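Local coordinates for protein CRISPR-associated endonuclease/helicase Cas3 (Thermus thermophilus HB8, PDB 3SK9) that cuts single-stranded DNA through its metal-dependent N-terminal HD nuclease domain, the part present here, and serves CRISPR antiviral defence as an endonuclease and helicase, at residues H29-A34 against V71-L76; A37-L41 against L64-A68; A109-E115 against A136-H142; L218-R223 against L237-A241. The contacts are given in a common frame with arbitrary orientation. Residue numbers count along the deposited sequence, not the author numbering.

Contact 1: residues H29-A34 against V71-L76; sequences HMLDTA and VGLHDL
This contact builds part of the divalent-metal site of the Cas3 HD nuclease: His29 lies on helix 26-43, and His74-Asp75 form the HD doublet just beyond helix 60-71. Segment 29-34 is helical throughout, whereas 71-76 runs through two type I turns, Val71 to His74 and Leu73 to Leu76. The backbones come nearest at Ala34 and Gly72, with their CA atoms 4.3 Å apart. A side chain at Gly72 would be tight, its ideal CB lying 3.1 Å from Met30 O and 3.2 Å from Ala34 CB. Met30 (m, t, p) reaches past this point to place CE 3.5 Å from Leu73 CD2 and 4.2 Å from Leu76 CD1, while Thr33 CG2 sits 3.4 Å from Val71 O. Thr33 OG1 turns back on its own helix, donating to His29 O at 2.9 Å. On the polar side, His29 (chi1 t) has NE2 3.1 Å from Asp75 OD2, and His74 ND1 donates to Asp75 OD1 at 2.8 Å. His29 NE2 hydrogen-bonds OD1 of Asp210, the fourth metal ligand, and Asp75 forms a salt bridge with Lys78. Imidazole and carboxylate groups thus converge as a set suited to coordinating a divalent cation, with apolar packing alongside.

Contact 2: residues A37-L41 against L64-A68; sequences ALAVL and LAWAA
Apolar helix-helix packing joins the C-terminal half of helix 26-43 to the middle of helix 60-71 in the interior of the domain. The axes of the short segments approach to 9.0 Å, with an angle of 139° between their N-to-C directions, so the helices run roughly antiparallel but clearly splayed. The closest CA pair is Ala37 and Ala68, 5.0 Å apart; small residues permit this approach, with Ala37 CB 3.8 Å from Ala68 CA and 4.1 Å from Ala68 CB. In the all-helical HD fold the first of these helices bears the metal ligand His29, and the second runs into the loop with His74 and Asp75. Away from the alanine pair the gap is filled by leucines. Leu41 (m, t) points at the partner helix and sets CD1 3.9 Å from Ala67 CB and 3.8 Å from Leu64 O, with its CB 4.0 Å from Leu64 CD2. Leu38 leaves its helix sideways, but the t, p rotamer brings CD1 to 4.1 Å from Leu64 CB, while Leu38 CB lies 3.8 Å from Ala68 CB. Tyr52 of helix 46-56 covers Leu41, Leu64 and Ala67, and Leu205 of helix 196-213 packs on Leu41.

Contact 3: residues A109-E115 against A136-H142; sequences AHGVFTE and AAALGAH
Side chains from the start of helix 110-124 settle on the end of helix 129-138 and the loop that follows, where Leu139 is the first residue to leave helical angles. Thr114, in the m rotamer, sets CG2 3.4 Å from Leu139 O, while its OG1 bonds Gly77 N and His74 O. Glu115 is extended (t, t), its CG 4.1 Å from Ala136 CB, and its OE1 accepts from a water at 2.6 Å that in turn accepts from Ala141 N at 2.9 Å; OE1 also bonds Ala147 N. Val112 (chi1 t) brings CG2 to 4.1 Å from Ala141 CB, which lies equally far from Ala109 CB. Small residues allow the approach: the CA atoms of Gly111 and Ala141 stand 3.9 Å apart, and an ideal CB on Gly111 would clash, 2.5 Å from Ala141 CA. Gly111 O receives a CA-H...O contact from Gly140 CA at 3.4 Å. With His110 (chi1 p) bonding Asp75 OD1 through NE2, the helix start is tied directly to the metal-binding His74-Asp75 doublet of the HD nuclease fold.

Contact 4: residues L218-R223 against L237-A241; sequences LFPYGR and LAQEA
Apolar contacts dominate where residues 218-220 of the irregular segment 218-223, and the Arg223 side chain, meet helix 230-246. Leu237 points its CA-to-CB bond at the loop and is the most covered residue: its CB is 3.7 Å from Phe219 CE2, and its CD1 4.1 Å from Pro220 CD. Phe219 (chi1 -84°, chi2 91°) projects its ring end to the helix, CZ being 3.9 Å from Ala238 CB and CE1 4.4 Å from Ala241 CB. Leu218 (m, t) places CD1 4.0 Å from Ala241 CB; these two residues also form the nearest CA pair, at 5.7 Å. The loop, linking helix 196-213 to helix 230-246, thereby packs back on the second helix it connects, while Phe219 also touches Val36 on helix 26-43. Polar bridging comes from one water, which donates to Leu218 O and to Leu237 O, each at 2.8 Å. Within the loop, Arg223 NE and NH2 donate to Pro220 O at 2.9 and 3.0 Å, and NH2 forms a salt bridge with Asp32. One face of the guanidinium is covered by Leu237 CD1, 3.6 Å from Arg223 NH1.

In the fold
Contacts 1 and 2 share helix 26-43, contact 2 falling within the span bounded by contact 1 along the chain; contacts 3 and 4 then follow in series. Contact 1 touches all the others; its centre lies about 4 Å from the centre of the chain, about 11 Å from the centre of contact 2, where Val71 packs on Ala37, and about 13 Å from those of contacts 3 and 4. Contact 3 is joined to it through His110 and Thr114, contact 4 by the Asp32-Arg223 salt bridge. Contacts 3 and 4, about 24 Å apart between centres, flank the chain centre without touching. The metal site therefore joins helix 26-43 to the loop after helix 60-71, itself bonded to helix 110-124.

Contact 1: residues H29-A34 against V71-L76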
loop_
_atom_site.group_PDB
_atom_site.type_symbol
_atom_site.label_atom_id
_atom_site.label_comp_id
_atom_site.label_asym_id
_atom_site.label_seq_id
_atom_site.Cartn_x
_atom_site.Cartn_y
_atom_site.Cartn_z
ATOM N N HIS A 29 -7.463 2.660 6.147
ATOM C CA HIS A 29 -7.318 1.602 5.171
ATOM C C HIS A 29 -5.846 1.420 4.815
ATOM O O HIS A 29 -5.373 0.304 4.656
ATOM C CB HIS A 29 -8.121 1.913 3.910
ATOM C CG HIS A 29 -7.979 0.859 2.859
ATOM N ND1 HIS A 29 -8.464 -0.416 3.018
ATOM C CD2 HIS A 29 -7.373 0.881 1.647
ATOM C CE1 HIS A 29 -8.171 -1.138 1.950
ATOM N NE2 HIS A 29 -7.511 -0.374 1.100
ATOM N N MET A 30 -5.108 2.514 4.688
ATOM C CA MET A 30 -3.667 2.401 4.327
ATOM C C MET A 30 -2.875 1.720 5.443
ATOM O O MET A 30 -2.004 0.862 5.205
ATOM C CB MET A 30 -3.065 3.797 4.006
ATOM C CG MET A 30 -3.554 4.461 2.670
ATOM S SD MET A 30 -3.115 6.263 2.647
ATOM C CE MET A 30 -1.333 6.168 2.576
ATOM N N LEU A 31 -3.186 2.059 6.686
ATOM C CA LEU A 31 -2.454 1.441 7.794
ATOM C C LEU A 31 -2.850 -0.038 7.959
ATOM O O LEU A 31 -1.987 -0.899 8.308
ATOM C CB LEU A 31 -2.682 2.205 9.085
ATOM C CG LEU A 31 -2.054 3.594 9.175
ATOM C CD1 LEU A 31 -2.592 4.331 10.427
ATOM C CD2 LEU A 31 -0.526 3.512 9.198
ATOM N N ASP A 32 -4.118 -0.351 7.692
ATOM C CA ASP A 32 -4.564 -1.757 7.749
ATOM C C ASP A 32 -3.802 -2.590 6.701
ATOM O O ASP A 32 -3.438 -3.742 6.960
ATOM C CB ASP A 32 -6.063 -1.897 7.422
ATOM C CG ASP A 32 -6.966 -1.327 8.539
ATOM O OD1 ASP A 32 -6.438 -1.108 9.641
ATOM O OD2 ASP A 32 -8.165 -1.127 8.273
ATOM N N THR A 33 -3.670 -2.011 5.511
ATOM C CA THR A 33 -2.986 -2.685 4.385
ATOM C C THR A 33 -1.531 -2.926 4.762
ATOM O O THR A 33 -0.969 -3.991 4.541
ATOM C CB THR A 33 -3.092 -1.827 3.074
ATOM O OG1 THR A 33 -4.485 -1.686 2.739
ATOM C CG2 THR A 33 -2.347 -2.523 1.885
ATOM N N ALA A 34 -0.881 -1.909 5.296
ATOM C CA ALA A 34 0.512 -2.076 5.778
ATOM C C ALA A 34 0.618 -3.130 6.880
ATOM O O ALA A 34 1.599 -3.883 6.919
ATOM C CB ALA A 34 1.070 -0.728 6.314
ATOM N N VAL A 71 3.565 -0.881 0.502
ATOM C CA VAL A 71 2.316 -1.570 0.147
ATOM C C VAL A 71 1.113 -0.811 0.748
ATOM O O VAL A 71 -0.009 -0.805 0.185
ATOM C CB VAL A 71 2.400 -3.001 0.693
ATOM C CG1 VAL A 71 1.042 -3.619 0.852
ATOM C CG2 VAL A 71 3.363 -3.840 -0.263
ATOM N N GLY A 72 1.338 -0.195 1.890
ATOM C CA GLY A 72 0.267 0.626 2.468
ATOM C C GLY A 72 -0.197 1.764 1.550
ATOM O O GLY A 72 -1.266 2.354 1.777
ATOM N N LEU A 73 0.600 2.115 0.548
ATOM C CA LEU A 73 0.263 3.280 -0.293
ATOM C C LEU A 73 -0.536 2.864 -1.514
ATOM O O LEU A 73 -0.817 3.713 -2.365
ATOM C CB LEU A 73 1.521 4.006 -0.753
ATOM C CG LEU A 73 2.482 4.379 0.396
ATOM C CD1 LEU A 73 3.769 4.829 -0.212
ATOM C CD2 LEU A 73 1.865 5.441 1.273
ATOM N N HIS A 74 -0.906 1.586 -1.621
ATOM C CA HIS A 74 -1.661 1.085 -2.800
ATOM C C HIS A 74 -2.859 1.972 -3.155
ATOM O O HIS A 74 -3.132 2.188 -4.327
ATOM C CB HIS A 74 -2.127 -0.363 -2.488
ATOM C CG HIS A 74 -2.829 -1.100 -3.601
ATOM N ND1 HIS A 74 -4.203 -1.090 -3.746
ATOM C CD2 HIS A 74 -2.359 -1.939 -4.559
ATOM C CE1 HIS A 74 -4.549 -1.895 -4.737
ATOM N NE2 HIS A 74 -3.448 -2.412 -5.260
ATOM N N ASP A 75 -3.603 2.455 -2.157
ATOM C CA ASP A 75 -4.828 3.226 -2.458
ATOM C C ASP A 75 -4.630 4.715 -2.259
ATOM O O ASP A 75 -5.609 5.449 -2.084
ATOM C CB ASP A 75 -6.035 2.722 -1.615
ATOM C CG ASP A 75 -6.684 1.453 -2.199
ATOM O OD1 ASP A 75 -6.170 0.841 -3.187
ATOM O OD2 ASP A 75 -7.736 1.063 -1.656
ATOM N N LEU A 76 -3.383 5.173 -2.297
ATOM C CA LEU A 76 -3.116 6.594 -2.163
ATOM C C LEU A 76 -3.823 7.408 -3.284
ATOM O O LEU A 76 -4.220 8.574 -3.088
ATOM C CB LEU A 76 -1.605 6.854 -2.195
ATOM C CG LEU A 76 -1.262 8.331 -2.033
ATOM C CD1 LEU A 76 -1.710 8.785 -0.641
ATOM C CD2 LEU A 76 0.275 8.564 -2.226
#

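Contact 2: residues A37-L41 against L64-A68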
loop_
_atom_site.group_PDB
_atom_site.type_symbol
_atom_site.label_atom_id
_atom_site.label_comp_id
_atom_site.label_asym_id
_atom_site.label_seq_id
_atom_site.Cartn_x
_atom_site.Cartn_y
_atom_site.Cartn_z
ATOM N N ALA A 37 0.417 -6.508 5.295
ATOM C CA ALA A 37 1.691 -6.767 4.604
ATOM C C ALA A 37 2.770 -7.200 5.602
ATOM O O ALA A 37 3.496 -8.151 5.356
ATOM C CB ALA A 37 2.162 -5.496 3.841
ATOM N N LEU A 38 2.895 -6.467 6.719
ATOM C CA LEU A 38 3.928 -6.777 7.700
ATOM C C LEU A 38 3.677 -8.165 8.311
ATOM O O LEU A 38 4.602 -9.002 8.444
ATOM C CB LEU A 38 3.981 -5.680 8.768
ATOM C CG LEU A 38 5.157 -5.817 9.753
ATOM C CD1 LEU A 38 6.489 -6.000 8.984
ATOM C CD2 LEU A 38 5.243 -4.612 10.692
ATOM N N ALA A 39 2.411 -8.455 8.604
ATOM C CA ALA A 39 2.077 -9.749 9.230
ATOM C C ALA A 39 2.344 -10.918 8.300
ATOM O O ALA A 39 2.898 -11.953 8.700
ATOM C CB ALA A 39 0.616 -9.759 9.716
ATOM N N VAL A 40 1.926 -10.780 7.056
ATOM C CA VAL A 40 2.185 -11.869 6.126
ATOM C C VAL A 40 3.708 -12.012 5.772
ATOM O O VAL A 40 4.160 -13.129 5.669
ATOM C CB VAL A 40 1.230 -11.963 4.885
ATOM C CG1 VAL A 40 1.456 -10.891 3.905
ATOM C CG2 VAL A 40 1.484 -13.347 4.209
ATOM N N LEU A 41 4.505 -10.927 5.688
ATOM C CA LEU A 41 5.966 -11.051 5.484
ATOM C C LEU A 41 6.622 -11.808 6.654
ATOM O O LEU A 41 7.548 -12.581 6.460
ATOM C CB LEU A 41 6.657 -9.679 5.310
ATOM C CG LEU A 41 6.341 -8.984 3.957
ATOM C CD1 LEU A 41 6.836 -7.514 3.979
ATOM C CD2 LEU A 41 6.946 -9.817 2.760
ATOM N N LEU A 64 11.488 -5.466 5.754
ATOM C CA LEU A 64 10.061 -5.797 5.824
ATOM C C LEU A 64 9.218 -4.552 6.184
ATOM O O LEU A 64 8.122 -4.358 5.648
ATOM C CB LEU A 64 9.796 -6.932 6.801
ATOM C CG LEU A 64 10.618 -8.216 6.611
ATOM C CD1 LEU A 64 10.132 -9.272 7.635
ATOM C CD2 LEU A 64 10.587 -8.782 5.182
ATOM N N ALA A 65 9.728 -3.705 7.072
ATOM C CA ALA A 65 9.040 -2.463 7.391
ATOM C C ALA A 65 8.934 -1.537 6.174
ATOM O O ALA A 65 7.880 -0.930 5.976
ATOM C CB ALA A 65 9.735 -1.736 8.566
ATOM N N TRP A 66 10.029 -1.392 5.414
ATOM C CA TRP A 66 10.033 -0.654 4.134
ATOM C C TRP A 66 8.965 -1.184 3.153
ATOM O O TRP A 66 8.132 -0.421 2.587
ATOM C CB TRP A 66 11.437 -0.731 3.503
ATOM C CG TRP A 66 11.499 -0.458 2.023
ATOM C CD1 TRP A 66 11.770 -1.375 1.011
ATOM C CD2 TRP A 66 11.336 0.810 1.373
ATOM N NE1 TRP A 66 11.751 -0.745 -0.203
ATOM C CE2 TRP A 66 11.474 0.589 -0.018
ATOM C CE3 TRP A 66 11.073 2.102 1.831
ATOM C CZ2 TRP A 66 11.389 1.634 -0.955
ATOM C CZ3 TRP A 66 10.982 3.144 0.895
ATOM C CH2 TRP A 66 11.122 2.890 -0.488
ATOM N N ALA A 67 8.951 -2.499 2.970
ATOM C CA ALA A 67 8.014 -3.101 2.027
ATOM C C ALA A 67 6.573 -2.946 2.511
ATOM O O ALA A 67 5.658 -2.670 1.714
ATOM C CB ALA A 67 8.352 -4.609 1.794
ATOM N N ALA A 68 6.349 -3.127 3.801
ATOM C CA ALA A 68 4.994 -2.958 4.346
ATOM C C ALA A 68 4.455 -1.542 4.147
ATOM O O ALA A 68 3.285 -1.353 3.856
ATOM C CB ALA A 68 4.963 -3.332 5.894
#

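Contact 3: residues A109-E115 against A136-H142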
loop_
_atom_site.group_PDB
_atom_site.type_symbol
_atom_site.label_atom_id
_atom_site.label_comp_id
_atom_site.label_asym_id
_atom_site.label_seq_id
_atom_site.Cartn_x
_atom_site.Cartn_y
_atom_site.Cartn_z
ATOM N N ALA A 109 -9.218 4.662 -13.187
ATOM C CA ALA A 109 -9.202 3.863 -11.954
ATOM C C ALA A 109 -8.317 4.578 -10.948
ATOM O O ALA A 109 -7.373 5.249 -11.367
ATOM C CB ALA A 109 -8.645 2.450 -12.227
ATOM N N HIS A 110 -8.594 4.445 -9.646
ATOM C CA HIS A 110 -7.753 5.144 -8.666
ATOM C C HIS A 110 -6.295 4.700 -8.728
ATOM O O HIS A 110 -5.406 5.478 -8.390
ATOM C CB HIS A 110 -8.287 5.005 -7.219
ATOM C CG HIS A 110 -8.138 3.640 -6.635
ATOM N ND1 HIS A 110 -9.107 2.669 -6.762
ATOM C CD2 HIS A 110 -7.141 3.080 -5.910
ATOM C CE1 HIS A 110 -8.711 1.565 -6.151
ATOM N NE2 HIS A 110 -7.527 1.792 -5.615
ATOM N N GLY A 111 -6.021 3.483 -9.210
ATOM C CA GLY A 111 -4.636 3.006 -9.281
ATOM C C GLY A 111 -3.753 3.783 -10.245
ATOM O O GLY A 111 -2.521 3.886 -10.047
ATOM N N VAL A 112 -4.377 4.408 -11.247
ATOM C CA VAL A 112 -3.655 5.289 -12.166
ATOM C C VAL A 112 -3.158 6.497 -11.381
ATOM O O VAL A 112 -1.995 6.937 -11.528
ATOM C CB VAL A 112 -4.544 5.758 -13.333
ATOM C CG1 VAL A 112 -3.826 6.776 -14.204
ATOM C CG2 VAL A 112 -5.018 4.576 -14.180
ATOM N N PHE A 113 -4.035 7.058 -10.546
ATOM C CA PHE A 113 -3.589 8.156 -9.654
ATOM C C PHE A 113 -2.532 7.681 -8.688
ATOM O O PHE A 113 -1.554 8.400 -8.421
ATOM C CB PHE A 113 -4.747 8.762 -8.891
ATOM C CG PHE A 113 -5.701 9.557 -9.770
ATOM C CD1 PHE A 113 -5.550 10.922 -9.917
ATOM C CD2 PHE A 113 -6.718 8.920 -10.446
ATOM C CE1 PHE A 113 -6.443 11.650 -10.708
ATOM C CE2 PHE A 113 -7.613 9.644 -11.236
ATOM C CZ PHE A 113 -7.469 10.998 -11.362
ATOM N N THR A 114 -2.656 6.462 -8.166
ATOM C CA THR A 114 -1.625 6.007 -7.227
ATOM C C THR A 114 -0.290 6.017 -7.979
ATOM O O THR A 114 0.738 6.475 -7.454
ATOM C CB THR A 114 -1.920 4.570 -6.716
ATOM O OG1 THR A 114 -3.106 4.594 -5.937
ATOM C CG2 THR A 114 -0.709 4.008 -5.865
ATOM N N GLU A 115 -0.279 5.491 -9.202
ATOM C CA GLU A 115 0.985 5.437 -9.931
ATOM C C GLU A 115 1.571 6.862 -10.157
ATOM O O GLU A 115 2.752 7.094 -9.928
ATOM C CB GLU A 115 0.845 4.665 -11.247
ATOM C CG GLU A 115 2.126 4.709 -12.132
ATOM C CD GLU A 115 1.970 3.997 -13.451
ATOM O OE1 GLU A 115 0.883 3.431 -13.700
ATOM O OE2 GLU A 115 2.945 3.982 -14.240
ATOM N N ALA A 136 6.153 2.514 -8.527
ATOM C CA ALA A 136 4.870 3.232 -8.711
ATOM C C ALA A 136 3.897 2.407 -9.581
ATOM O O ALA A 136 2.689 2.290 -9.276
ATOM C CB ALA A 136 5.154 4.581 -9.356
ATOM N N ALA A 137 4.404 1.837 -10.670
ATOM C CA ALA A 137 3.598 0.904 -11.481
ATOM C C ALA A 137 3.224 -0.381 -10.747
ATOM O O ALA A 137 2.121 -0.886 -10.935
ATOM C CB ALA A 137 4.306 0.543 -12.805
ATOM N N ALA A 138 4.130 -0.943 -9.933
ATOM C CA ALA A 138 3.788 -2.121 -9.106
ATOM C C ALA A 138 2.546 -1.895 -8.231
ATOM O O ALA A 138 1.768 -2.818 -7.944
ATOM C CB ALA A 138 5.014 -2.519 -8.204
ATOM N N LEU A 139 2.385 -0.659 -7.761
ATOM C CA LEU A 139 1.301 -0.325 -6.824
ATOM C C LEU A 139 0.121 0.292 -7.542
ATOM O O LEU A 139 -0.806 0.727 -6.904
ATOM C CB LEU A 139 1.839 0.654 -5.742
ATOM C CG LEU A 139 3.003 -0.059 -4.975
ATOM C CD1 LEU A 139 3.881 0.926 -4.212
ATOM C CD2 LEU A 139 2.433 -1.125 -4.025
ATOM N N GLY A 140 0.141 0.283 -8.882
ATOM C CA GLY A 140 -0.887 0.959 -9.674
ATOM C C GLY A 140 -2.090 0.096 -10.043
ATOM O O GLY A 140 -2.391 -0.896 -9.378
ATOM N N ALA A 141 -2.770 0.503 -11.118
ATOM C CA ALA A 141 -4.046 -0.118 -11.530
ATOM C C ALA A 141 -3.969 -1.425 -12.292
ATOM O O ALA A 141 -5.015 -2.073 -12.471
ATOM C CB ALA A 141 -4.854 0.913 -12.390
ATOM N N HIS A 142 -2.799 -1.820 -12.809
ATOM C CA HIS A 142 -2.805 -2.933 -13.740
ATOM C C HIS A 142 -1.750 -3.954 -13.353
ATOM O O HIS A 142 -1.001 -4.403 -14.182
ATOM C CB HIS A 142 -2.564 -2.433 -15.179
ATOM C CG HIS A 142 -3.430 -1.267 -15.544
ATOM N ND1 HIS A 142 -4.799 -1.367 -15.678
ATOM C CD2 HIS A 142 -3.121 0.029 -15.786
ATOM C CE1 HIS A 142 -5.297 -0.183 -16.012
ATOM N NE2 HIS A 142 -4.299 0.681 -16.079
HETATM O O HOH W 1 -1.337 2.189 -12.986
#

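Contact 4: residues L218-R223 against L237-A241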
loop_
_atom_site.group_PDB
_atom_site.type_symbol
_atom_site.label_atom_id
_atom_site.label_comp_id
_atom_site.label_asym_id
_atom_site.label_seq_id
_atom_site.Cartn_x
_atom_site.Cartn_y
_atom_site.Cartn_z
ATOM N N LEU A 218 -13.157 -8.512 8.175
ATOM C CA LEU A 218 -11.838 -8.760 8.770
ATOM C C LEU A 218 -11.298 -7.483 9.447
ATOM O O LEU A 218 -10.601 -7.532 10.482
ATOM C CB LEU A 218 -10.858 -9.197 7.650
ATOM C CG LEU A 218 -11.282 -10.536 6.999
ATOM C CD1 LEU A 218 -10.340 -10.936 5.861
ATOM C CD2 LEU A 218 -11.390 -11.633 8.083
ATOM N N PHE A 219 -11.623 -6.345 8.822
ATOM C CA PHE A 219 -11.105 -5.037 9.218
ATOM C C PHE A 219 -12.290 -4.083 9.316
ATOM O O PHE A 219 -12.554 -3.290 8.421
ATOM C CB PHE A 219 -10.056 -4.552 8.188
ATOM C CG PHE A 219 -8.685 -5.118 8.445
ATOM C CD1 PHE A 219 -8.265 -6.312 7.851
ATOM C CD2 PHE A 219 -7.841 -4.472 9.336
ATOM C CE1 PHE A 219 -6.967 -6.856 8.167
ATOM C CE2 PHE A 219 -6.593 -4.997 9.670
ATOM C CZ PHE A 219 -6.147 -6.162 9.082
ATOM N N PRO A 220 -12.992 -4.136 10.446
ATOM C CA PRO A 220 -14.243 -3.374 10.575
ATOM C C PRO A 220 -14.073 -1.859 10.440
ATOM O O PRO A 220 -13.053 -1.286 10.844
ATOM C CB PRO A 220 -14.709 -3.698 12.012
ATOM C CG PRO A 220 -13.917 -4.916 12.454
ATOM C CD PRO A 220 -12.613 -4.828 11.702
ATOM N N TYR A 221 -15.101 -1.210 9.881
ATOM C CA TYR A 221 -15.094 0.247 9.738
ATOM C C TYR A 221 -15.329 0.878 11.095
ATOM O O TYR A 221 -15.991 0.257 11.940
ATOM C CB TYR A 221 -16.192 0.713 8.782
ATOM C CG TYR A 221 -16.141 0.126 7.389
ATOM C CD1 TYR A 221 -14.914 -0.082 6.719
ATOM C CD2 TYR A 221 -17.308 -0.228 6.725
ATOM C CE1 TYR A 221 -14.878 -0.610 5.426
ATOM C CE2 TYR A 221 -17.270 -0.751 5.419
ATOM C CZ TYR A 221 -16.048 -0.931 4.781
ATOM O OH TYR A 221 -16.015 -1.458 3.499
ATOM N N GLY A 222 -14.758 2.070 11.325
ATOM C CA GLY A 222 -15.041 2.846 12.521
ATOM C C GLY A 222 -13.916 2.914 13.544
ATOM O O GLY A 222 -14.111 3.388 14.685
ATOM N N ARG A 223 -12.725 2.474 13.146
ATOM C CA ARG A 223 -11.557 2.554 14.023
ATOM C C ARG A 223 -10.900 3.872 13.670
ATOM O O ARG A 223 -10.816 4.232 12.496
ATOM C CB ARG A 223 -10.589 1.355 13.830
ATOM C CG ARG A 223 -11.202 0.023 14.377
ATOM C CD ARG A 223 -10.488 -1.234 13.928
ATOM N NE ARG A 223 -10.714 -1.419 12.506
ATOM C CZ ARG A 223 -9.770 -1.425 11.576
ATOM N NH1 ARG A 223 -8.473 -1.343 11.919
ATOM N NH2 ARG A 223 -10.142 -1.560 10.287
ATOM N N LEU A 237 -5.682 -7.673 14.209
ATOM C CA LEU A 237 -6.725 -8.018 13.265
ATOM C C LEU A 237 -6.112 -8.740 12.055
ATOM O O LEU A 237 -6.716 -9.652 11.480
ATOM C CB LEU A 237 -7.446 -6.745 12.792
ATOM C CG LEU A 237 -8.351 -6.036 13.820
ATOM C CD1 LEU A 237 -8.758 -4.667 13.189
ATOM C CD2 LEU A 237 -9.576 -6.880 14.096
ATOM N N ALA A 238 -4.933 -8.304 11.644
ATOM C CA ALA A 238 -4.264 -8.934 10.486
ATOM C C ALA A 238 -3.936 -10.392 10.789
ATOM O O ALA A 238 -4.106 -11.280 9.957
ATOM C CB ALA A 238 -2.978 -8.172 10.150
ATOM N N GLN A 239 -3.445 -10.638 11.992
ATOM C CA GLN A 239 -3.078 -12.007 12.359
ATOM C C GLN A 239 -4.333 -12.882 12.391
ATOM O O GLN A 239 -4.319 -14.013 11.889
ATOM C CB GLN A 239 -2.334 -12.037 13.702
ATOM C CG GLN A 239 -1.632 -13.405 13.964
ATOM C CD GLN A 239 -0.739 -13.854 12.774
ATOM O OE1 GLN A 239 0.214 -13.163 12.396
ATOM N NE2 GLN A 239 -1.073 -15.007 12.176
ATOM N N GLU A 240 -5.435 -12.365 12.923
ATOM C CA GLU A 240 -6.694 -13.141 12.937
ATOM C C GLU A 240 -7.194 -13.429 11.537
ATOM O O GLU A 240 -7.704 -14.508 11.261
ATOM C CB GLU A 240 -7.810 -12.426 13.717
ATOM C CG GLU A 240 -7.720 -12.531 15.219
ATOM C CD GLU A 240 -8.957 -11.957 15.902
ATOM O OE1 GLU A 240 -9.668 -12.717 16.600
ATOM O OE2 GLU A 240 -9.230 -10.746 15.728
ATOM N N ALA A 241 -7.071 -12.439 10.665
ATOM C CA ALA A 241 -7.579 -12.538 9.307
ATOM C C ALA A 241 -6.741 -13.566 8.570
ATOM O O ALA A 241 -7.268 -14.418 7.852
ATOM C CB ALA A 241 -7.470 -11.200 8.595
HETATM O O HOH W 2 -9.515 -9.913 11.398
#